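Transaminase (Bacillus megaterium, PDB 5G0A) catalyses S-selective, pyridoxal-5'-phosphate-dependent transfer of amino groups as an omega-transaminase of the class-III aminotransferase family. Local coordinates at the interface of chains A and B. Coordinates in Å, arbitrary orientation; residue numbers count along the deposited sequence, not the author numbering. Chains: chain A/B, Transaminase.

The interface of chains A and B. Residues chain A 8, 10, 13, 36-37; chain B 81-82, 90-92.
B:Arg81 reaches across the two-fold interface of this class-III aminotransferase to the backbone of A:Glu37, in the kind of dimer typical of fold-type I PLP enzymes. From CB outward, CB and CG pass near A:Glu37, CB toward the backbone O and CG toward the carboxylate OE2; CD lies 3.7 Å from that OE2. The bend at chi3 (59°) presents the NE/NH2 edge of the guanidinium to the A:Glu37 carbonyl oxygen. There NE donates to A:Glu37 O at 2.9 Å, tilted 16° from the carbonyl plane, while NH2 donates to the same oxygen at 3.0 Å, in that plane and on a lone pair. This side-on grip gives one carbonyl oxygen two donors. NE also forms a long salt bridge to A:Glu37 OE2 at 3.4 Å, the carboxylate nearly parallel to the guanidinium.

At the tip, NH1 and NH2 take B:Asp92 end-on within their own chain. NH1 meets OD2 on its syn side, whereas NH2 reaches OD1 at 2.8 Å from above the carboxylate plane. B:Asp92, at the start of helix 92-105, also packs against chain A, and its two-point hold on NH1 and NH2 should restrict rotation of the guanidinium. The B:Tyr82 ring lies against one face of this group through CE2; A:Ile8 CD1 covers the opposite face near its rim, 3.7 Å from CZ. A:Trp10 comes tip to tip, the ring and guanidinium planes 88° apart, with CZ2 near NH2 and the rim carbons CZ3 and CH2 near the B:Asp92 backbone N. A:Val13 sets CG2 against B:Asp92 CB.

Backbone polar groups of A:Ile36 are also satisfied across the contact: the B:Tyr82 hydroxyl OH donates in the carbonyl plane to A:Ile36 O at 2.7 Å, and A:Ile36 N donates to B:Ala90 O at 3.0 Å.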
# COMPACT_ATOMS: atom_id res chain seq x y z
N ILE A 8 -45.26 20.33 12.68
CA ILE A 8 -44.48 19.26 12.05
C ILE A 8 -45.29 17.97 11.97
O ILE A 8 -45.83 17.49 12.97
CB ILE A 8 -43.16 18.96 12.81
CG1 ILE A 8 -42.29 20.21 12.91
CG2 ILE A 8 -42.41 17.80 12.14
CD1 ILE A 8 -41.20 20.13 13.97
N TRP A 10 -44.77 14.47 12.02
CA TRP A 10 -43.75 13.50 12.40
C TRP A 10 -43.92 12.11 11.78
O TRP A 10 -42.94 11.39 11.60
CB TRP A 10 -43.62 13.41 13.93
CG TRP A 10 -42.91 14.62 14.49
CD1 TRP A 10 -43.47 15.71 15.07
CD2 TRP A 10 -41.50 14.87 14.45
NE1 TRP A 10 -42.50 16.62 15.44
CE2 TRP A 10 -41.27 16.12 15.06
CE3 TRP A 10 -40.40 14.13 13.98
CZ2 TRP A 10 -39.99 16.68 15.20
CZ3 TRP A 10 -39.12 14.67 14.13
CH2 TRP A 10 -38.93 15.94 14.73
N VAL A 13 -42.29 12.72 8.59
CA VAL A 13 -40.84 12.74 8.89
C VAL A 13 -40.28 11.31 8.94
O VAL A 13 -39.25 11.01 8.32
CB VAL A 13 -40.53 13.49 10.21
CG1 VAL A 13 -39.08 13.25 10.64
CG2 VAL A 13 -40.79 14.98 10.02
N ILE A 36 -36.55 12.75 17.57
CA ILE A 36 -36.27 13.68 18.65
C ILE A 36 -36.60 15.08 18.15
O ILE A 36 -36.00 15.58 17.22
CB ILE A 36 -34.78 13.60 19.10
CG1 ILE A 36 -34.41 12.19 19.56
CG2 ILE A 36 -34.49 14.64 20.17
CD1 ILE A 36 -35.20 11.63 20.74
N GLU A 37 -37.61 15.69 18.77
CA GLU A 37 -38.11 16.99 18.35
C GLU A 37 -37.28 18.16 18.90
O GLU A 37 -37.14 19.20 18.25
CB GLU A 37 -39.58 17.11 18.79
CG GLU A 37 -40.23 18.46 18.52
CD GLU A 37 -39.96 19.48 19.61
OE1 GLU A 37 -39.83 19.10 20.79
OE2 GLU A 37 -39.89 20.68 19.27
N ARG B 81 -34.92 24.77 19.21
CA ARG B 81 -35.20 23.36 19.50
C ARG B 81 -33.94 22.53 19.79
O ARG B 81 -33.97 21.62 20.63
CB ARG B 81 -35.96 22.73 18.33
CG ARG B 81 -37.43 23.17 18.24
CD ARG B 81 -38.00 22.85 16.87
NE ARG B 81 -37.91 21.42 16.62
CZ ARG B 81 -37.88 20.84 15.43
NH1 ARG B 81 -37.96 21.56 14.31
NH2 ARG B 81 -37.77 19.53 15.36
N TYR B 82 -32.85 22.85 19.09
CA TYR B 82 -31.62 22.09 19.17
C TYR B 82 -30.44 23.01 19.56
O TYR B 82 -30.50 24.20 19.27
CB TYR B 82 -31.36 21.47 17.79
CG TYR B 82 -32.44 20.51 17.32
CD1 TYR B 82 -32.59 19.24 17.92
CD2 TYR B 82 -33.27 20.84 16.25
CE1 TYR B 82 -33.56 18.35 17.48
CE2 TYR B 82 -34.24 19.96 15.79
CZ TYR B 82 -34.39 18.72 16.41
OH TYR B 82 -35.35 17.84 15.95
N ALA B 90 -33.81 10.52 14.53
CA ALA B 90 -34.41 11.22 13.40
C ALA B 90 -34.87 12.63 13.77
O ALA B 90 -35.36 12.86 14.87
CB ALA B 90 -35.59 10.42 12.83
N THR B 91 -34.68 13.56 12.83
CA THR B 91 -35.22 14.91 12.94
C THR B 91 -35.98 15.27 11.68
O THR B 91 -35.80 14.67 10.62
CB THR B 91 -34.13 15.97 13.19
OG1 THR B 91 -33.30 16.14 12.02
CG2 THR B 91 -33.27 15.61 14.42
N ASP B 92 -36.84 16.28 11.80
CA ASP B 92 -37.56 16.79 10.64
C ASP B 92 -36.58 17.39 9.63
O ASP B 92 -36.72 17.18 8.43
CB ASP B 92 -38.61 17.83 11.06
CG ASP B 92 -38.02 18.98 11.87
OD1 ASP B 92 -37.15 18.74 12.74
OD2 ASP B 92 -38.44 20.13 11.65